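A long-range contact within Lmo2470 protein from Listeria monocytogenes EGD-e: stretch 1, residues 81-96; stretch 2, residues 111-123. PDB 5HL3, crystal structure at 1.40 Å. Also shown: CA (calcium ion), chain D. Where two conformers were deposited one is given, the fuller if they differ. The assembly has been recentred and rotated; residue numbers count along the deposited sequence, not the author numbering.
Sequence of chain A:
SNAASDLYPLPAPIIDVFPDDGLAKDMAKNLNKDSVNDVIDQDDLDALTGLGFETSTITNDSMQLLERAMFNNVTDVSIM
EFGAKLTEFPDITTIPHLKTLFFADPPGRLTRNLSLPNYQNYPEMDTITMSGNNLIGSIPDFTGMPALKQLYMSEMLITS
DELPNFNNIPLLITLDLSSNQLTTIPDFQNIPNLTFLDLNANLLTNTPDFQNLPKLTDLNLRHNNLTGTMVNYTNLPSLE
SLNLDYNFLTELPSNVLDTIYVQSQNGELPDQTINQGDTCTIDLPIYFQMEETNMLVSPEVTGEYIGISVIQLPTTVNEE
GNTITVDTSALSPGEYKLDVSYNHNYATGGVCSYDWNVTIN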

# COMPACT_ATOMS: atom_id res chain seq x y z
N GLU A 81 -10.24 -15.70 -12.20
CA GLU A 81 -10.46 -16.73 -11.19
C GLU A 81 -9.40 -17.77 -11.41
O GLU A 81 -9.05 -18.07 -12.56
N PHE A 82 -8.84 -18.31 -10.33
CA PHE A 82 -7.79 -19.30 -10.43
C PHE A 82 -7.70 -20.12 -9.16
O PHE A 82 -8.06 -19.64 -8.07
N GLY A 83 -7.24 -21.35 -9.33
CA GLY A 83 -7.08 -22.27 -8.23
C GLY A 83 -5.70 -22.26 -7.59
O GLY A 83 -4.77 -21.59 -8.05
N ALA A 84 -5.55 -23.13 -6.59
CA ALA A 84 -4.34 -23.19 -5.78
C ALA A 84 -3.12 -23.72 -6.52
O ALA A 84 -1.99 -23.51 -6.06
N LYS A 85 -3.34 -24.39 -7.65
CA LYS A 85 -2.23 -24.95 -8.42
C LYS A 85 -1.74 -24.04 -9.55
O LYS A 85 -0.81 -24.40 -10.27
N LEU A 86 -2.38 -22.88 -9.71
CA LEU A 86 -1.82 -21.82 -10.56
C LEU A 86 -1.16 -20.81 -9.64
O LEU A 86 -1.85 -20.04 -8.96
N THR A 87 0.17 -20.81 -9.60
CA THR A 87 0.90 -19.88 -8.76
C THR A 87 1.79 -18.92 -9.56
O THR A 87 2.47 -18.10 -8.97
N GLU A 88 1.78 -19.02 -10.88
CA GLU A 88 2.62 -18.17 -11.70
C GLU A 88 2.12 -18.12 -13.12
O GLU A 88 1.74 -19.17 -13.69
N PHE A 89 2.07 -16.93 -13.73
CA PHE A 89 1.83 -16.85 -15.17
C PHE A 89 3.19 -17.05 -15.83
O PHE A 89 4.13 -16.36 -15.49
N PRO A 90 3.31 -18.01 -16.75
CA PRO A 90 4.63 -18.33 -17.28
C PRO A 90 5.23 -17.27 -18.20
O PRO A 90 4.50 -16.46 -18.77
N ASP A 91 6.55 -17.29 -18.31
CA ASP A 91 7.32 -16.40 -19.19
C ASP A 91 7.50 -17.15 -20.52
O ASP A 91 8.49 -17.83 -20.73
N ILE A 92 6.49 -17.07 -21.39
CA ILE A 92 6.49 -17.80 -22.66
C ILE A 92 6.81 -16.84 -23.80
O ILE A 92 6.73 -15.61 -23.61
N THR A 93 7.15 -17.38 -24.96
CA THR A 93 7.64 -16.57 -26.06
C THR A 93 6.57 -16.17 -27.08
O THR A 93 6.88 -15.48 -28.03
N THR A 94 5.32 -16.57 -26.86
CA THR A 94 4.27 -16.39 -27.86
C THR A 94 3.28 -15.27 -27.57
O THR A 94 2.23 -15.22 -28.20
N ILE A 95 3.59 -14.37 -26.65
CA ILE A 95 2.76 -13.17 -26.41
C ILE A 95 3.74 -11.98 -26.39
O ILE A 95 3.89 -11.27 -25.39
N PRO A 96 4.41 -11.74 -27.52
CA PRO A 96 5.49 -10.75 -27.55
C PRO A 96 5.07 -9.32 -27.26
O PRO A 96 5.92 -8.53 -26.78
N THR A 111 -6.00 -15.89 0.14
CA THR A 111 -6.32 -17.30 -0.06
C THR A 111 -5.46 -17.97 -1.13
O THR A 111 -5.49 -19.20 -1.26
N ARG A 112 -4.79 -17.18 -1.97
CA ARG A 112 -3.97 -17.72 -3.07
C ARG A 112 -2.55 -17.17 -2.98
O ARG A 112 -2.34 -16.09 -2.49
N ASN A 113 -1.59 -17.97 -3.45
CA ASN A 113 -0.18 -17.64 -3.48
C ASN A 113 0.27 -17.44 -4.92
O ASN A 113 -0.13 -18.23 -5.81
N LEU A 114 1.09 -16.43 -5.18
CA LEU A 114 1.62 -16.18 -6.52
C LEU A 114 3.08 -15.77 -6.47
O LEU A 114 3.48 -15.07 -5.56
N SER A 115 3.88 -16.23 -7.43
CA SER A 115 5.24 -15.73 -7.60
C SER A 115 5.30 -14.79 -8.80
O SER A 115 4.49 -14.91 -9.72
N LEU A 116 6.28 -13.88 -8.76
CA LEU A 116 6.50 -12.89 -9.80
C LEU A 116 7.85 -13.15 -10.45
O LEU A 116 8.89 -12.76 -9.91
N PRO A 117 7.86 -13.82 -11.61
CA PRO A 117 9.11 -14.06 -12.31
C PRO A 117 9.79 -12.79 -12.78
O PRO A 117 9.14 -11.77 -12.97
N ASN A 118 11.10 -12.88 -13.01
CA ASN A 118 11.83 -11.79 -13.64
C ASN A 118 11.61 -11.95 -15.16
O ASN A 118 12.50 -12.35 -15.90
N TYR A 119 10.42 -11.58 -15.61
CA TYR A 119 10.00 -11.85 -16.99
C TYR A 119 10.98 -11.28 -17.99
O TYR A 119 11.36 -10.10 -17.91
N GLN A 120 11.31 -12.11 -18.99
CA GLN A 120 12.18 -11.70 -20.07
C GLN A 120 11.51 -11.59 -21.43
O GLN A 120 12.05 -10.93 -22.33
N ASN A 121 10.35 -12.23 -21.60
CA ASN A 121 9.72 -12.30 -22.92
C ASN A 121 8.57 -11.30 -23.12
O ASN A 121 7.90 -11.35 -24.15
N TYR A 122 8.39 -10.38 -22.18
CA TYR A 122 7.35 -9.35 -22.27
C TYR A 122 7.99 -7.97 -22.16
O TYR A 122 7.70 -7.22 -21.23
N PRO A 123 8.86 -7.62 -23.11
CA PRO A 123 9.58 -6.33 -23.01
C PRO A 123 8.70 -5.09 -23.08
O PRO A 123 9.16 -4.01 -22.71

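How does the contact begin, where Phe82 meets Arg112? Arg112 points its CA-to-CB bond toward the first stretch and then folds, with chi1 and chi2 both m. This brings Arg112 NE 2.8 Å from Phe82 O in a nearly straight hydrogen bond, with Ala84 N over one face of the guanidinium. Water 1 doubles the link, donating to Phe82 O and accepting from Arg112 NH2. Phe82 itself leaves the backbone sideways, but its p rotamer carries the ring nearer, so that CE2 lies 3.6 Å from Arg112 CB and 3.8 Å from Leu114 CD2. Leu114, in the common m, t conformation, supplies that methyl group. Glu81 points away instead; its carboxylate binds the calcium ion through both oxygens, with Glu81 OE1 at 2.6 Å and Glu81 OE2 at 2.5 Å from the calcium ion.

What joins the backbones in the middle, and what do the side chains add? Ser115 N donates to Thr87 O at 2.8 Å, and the two stretches come close enough for Leu114 CA to lie 3.2 Å from that same oxygen. Just beyond, Glu88 extends with chi1 and chi2 both t. The extension lets a side chain that starts sideways reach across, where Glu88 OE2 accepts a 2.6 Å hydrogen bond from Ser115 OG, a p rotamer in the conformer given. The Glu88 carboxylate also rests against a proline ring, with CD 3.5 Å from Pro117 CG.

Why do two tyrosines reach the backbone of the first stretch? Both are m rotamers that set out sideways and end closer, delivering their hydroxyls to successive carbonyls: Tyr119 OH donates to Phe89 O at 2.7 Å, and Tyr122 OH donates to Pro90 O, also at 2.7 Å. These bonds satisfy carbonyl groups in a stretch without regular helix or strand. Phe89, with chi1 t, places its ring beside the second hydroxyl, CE2 lying 3.5 Å from Tyr122 OH, while Tyr119 OH sits at the ring's edge. Water 4 ties the region together, accepting from Phe89 N and donating to Ser115 O and Tyr119 OH. Farther along, Ile95 CB packs 4.1 Å from Tyr122 CE1.

How does Asp91 engage the end of the second stretch? Its t rotamer, with chi2 near 9°, aims the carboxylate at two consecutive backbone amides: Asp91 OD2 accepts from Gln120 N at 2.8 Å and Asp91 OD1 from Asn121 N at 2.9 Å. The same OD1 lies over one face of the Tyr122 ring. Water 5 donates to OD2 and, weakly, to Asn118 O. Asn121 points toward the first stretch; as an m rotamer it brings ND2 to Asp91 O, a weak hydrogen bond of 3.3 Å, and CB to within 3.2 Å of Ile92 O. Gln120 starts sideways, but its end leads away, and its NE2 donates to Asn118 O within its own stretch at 3.0 Å.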

# COMPACT_ATOMS: atom_id res chain seq x y z
CB GLU A 81 -11.83 -17.42 -11.36
CG GLU A 81 -13.05 -16.52 -11.33
CD GLU A 81 -14.29 -17.27 -11.77
OE1 GLU A 81 -14.58 -18.35 -11.20
OE2 GLU A 81 -14.97 -16.86 -12.72
CB PHE A 82 -6.43 -18.64 -10.80
CG PHE A 82 -5.95 -17.60 -9.80
CD1 PHE A 82 -6.47 -16.32 -9.81
CD2 PHE A 82 -4.95 -17.92 -8.89
CE1 PHE A 82 -6.02 -15.37 -8.91
CE2 PHE A 82 -4.48 -16.96 -8.01
CZ PHE A 82 -5.04 -15.69 -8.00
CB ALA A 84 -4.59 -24.02 -4.53
CB LYS A 85 -2.59 -26.35 -8.94
CG LYS A 85 -2.88 -27.31 -7.81
CD LYS A 85 -3.18 -28.70 -8.33
CE LYS A 85 -3.63 -29.63 -7.22
NZ LYS A 85 -4.36 -30.81 -7.75
CB LEU A 86 -2.90 -21.10 -11.39
CG LEU A 86 -2.32 -20.06 -12.37
CD1 LEU A 86 -1.51 -20.72 -13.50
CD2 LEU A 86 -3.41 -19.16 -12.94
CB THR A 87 1.76 -20.60 -7.70
OG1 THR A 87 2.76 -21.40 -8.35
CG2 THR A 87 0.91 -21.52 -6.82
CB GLU A 88 4.04 -18.74 -11.68
CG GLU A 88 5.05 -18.03 -12.53
CD GLU A 88 6.41 -18.60 -12.26
OE1 GLU A 88 6.86 -19.39 -13.10
OE2 GLU A 88 6.94 -18.32 -11.18
CB PHE A 89 1.18 -15.52 -15.58
CG PHE A 89 0.77 -15.52 -17.01
CD1 PHE A 89 -0.35 -16.21 -17.42
CD2 PHE A 89 1.55 -14.91 -17.97
CE1 PHE A 89 -0.70 -16.28 -18.76
CE2 PHE A 89 1.20 -14.98 -19.31
CZ PHE A 89 0.08 -15.67 -19.69
CB PRO A 90 4.38 -19.63 -18.03
CG PRO A 90 2.99 -19.46 -18.54
CD PRO A 90 2.25 -18.80 -17.39
CB ASP A 91 8.68 -16.11 -18.50
CG ASP A 91 9.47 -15.01 -19.15
OD1 ASP A 91 8.96 -14.31 -20.05
OD2 ASP A 91 10.63 -14.82 -18.75
CB ILE A 92 5.16 -18.55 -22.91
CG1 ILE A 92 3.96 -17.57 -22.90
CG2 ILE A 92 4.95 -19.62 -21.83
CD1 ILE A 92 2.67 -18.18 -23.37
CB THR A 93 8.72 -17.34 -26.85
OG1 THR A 93 8.16 -18.54 -27.35
CG2 THR A 93 9.95 -17.62 -25.96
CB THR A 94 3.50 -17.71 -28.05
OG1 THR A 94 2.98 -18.14 -26.80
CG2 THR A 94 4.43 -18.81 -28.63
CB ILE A 95 1.95 -13.23 -25.11
CG1 ILE A 95 1.33 -14.62 -24.90
CG2 ILE A 95 0.85 -12.15 -25.15
CD1 ILE A 95 0.61 -14.75 -23.57
CB PRO A 96 6.01 -10.86 -28.99
CG PRO A 96 4.89 -11.45 -29.78
CD PRO A 96 4.27 -12.42 -28.83
CB THR A 111 -7.77 -17.46 -0.49
OG1 THR A 111 -7.98 -16.71 -1.68
CG2 THR A 111 -8.73 -16.98 0.62
CB ARG A 112 -4.58 -17.35 -4.43
CG ARG A 112 -5.94 -17.95 -4.73
CD ARG A 112 -5.84 -19.42 -5.14
NE ARG A 112 -7.17 -19.97 -5.40
CZ ARG A 112 -7.96 -20.52 -4.50
NH1 ARG A 112 -7.53 -20.70 -3.26
NH2 ARG A 112 -9.17 -20.96 -4.86
CB ASN A 113 0.64 -18.82 -2.95
CG ASN A 113 0.32 -19.20 -1.52
OD1 ASN A 113 0.11 -18.37 -0.65
ND2 ASN A 113 0.44 -20.49 -1.25
CB LEU A 114 0.88 -15.01 -7.21
CG LEU A 114 -0.59 -15.24 -7.58
CD1 LEU A 114 -1.15 -13.94 -8.11
CD2 LEU A 114 -0.76 -16.37 -8.60
CB SER A 115 6.26 -16.87 -7.74
OG SER A 115 5.92 -17.74 -8.82
CB LEU A 116 6.41 -11.45 -9.25
CG LEU A 116 6.70 -10.34 -10.27
CD1 LEU A 116 5.96 -10.52 -11.59
CD2 LEU A 116 6.38 -8.99 -9.66
CB PRO A 117 8.67 -14.86 -13.56
CG PRO A 117 7.39 -15.42 -13.23
CD PRO A 117 6.74 -14.51 -12.27
CB ASN A 118 13.29 -11.88 -13.23
CG ASN A 118 14.13 -10.76 -13.79
OD1 ASN A 118 13.63 -9.69 -14.13
ND2 ASN A 118 15.43 -11.04 -13.95
CB TYR A 119 8.63 -11.22 -17.27
CG TYR A 119 7.47 -11.91 -16.58
CD1 TYR A 119 7.10 -13.21 -16.92
CD2 TYR A 119 6.74 -11.27 -15.61
CE1 TYR A 119 6.03 -13.85 -16.31
CE2 TYR A 119 5.66 -11.88 -15.00
CZ TYR A 119 5.33 -13.17 -15.34
OH TYR A 119 4.27 -13.78 -14.69
CB GLN A 120 13.37 -12.67 -20.19
CG GLN A 120 14.22 -12.75 -18.92
CD GLN A 120 14.88 -11.43 -18.59
OE1 GLN A 120 15.56 -10.85 -19.45
NE2 GLN A 120 14.70 -10.95 -17.38
CB ASN A 121 9.23 -13.72 -23.21
CG ASN A 121 10.37 -14.70 -23.30
OD1 ASN A 121 11.35 -14.45 -24.00
ND2 ASN A 121 10.23 -15.83 -22.63
CB TYR A 122 6.28 -9.54 -21.18
CG TYR A 122 5.76 -10.95 -21.09
CD1 TYR A 122 5.27 -11.62 -22.23
CD2 TYR A 122 5.69 -11.64 -19.88
CE1 TYR A 122 4.81 -12.91 -22.17
CE2 TYR A 122 5.20 -12.94 -19.81
CZ TYR A 122 4.76 -13.58 -20.96
OH TYR A 122 4.28 -14.88 -20.94
CB PRO A 123 10.53 -6.37 -24.21
CG PRO A 123 9.86 -7.25 -25.17
CD PRO A 123 9.20 -8.32 -24.36
CA CA D . -16.73 -18.61 -12.68
O HOH W 1 -10.75 -21.09 -7.34
O HOH W 2 -2.23 -20.93 -3.85
O HOH W 3 -2.54 -19.70 -6.26
O HOH W 4 3.07 -14.62 -12.26
O HOH W 5 11.14 -15.50 -16.09
O HOH W 6 6.14 -13.57 -25.35
O HOH W 7 -15.12 -19.91 -13.86
O HOH W 8 -17.19 -17.21 -14.69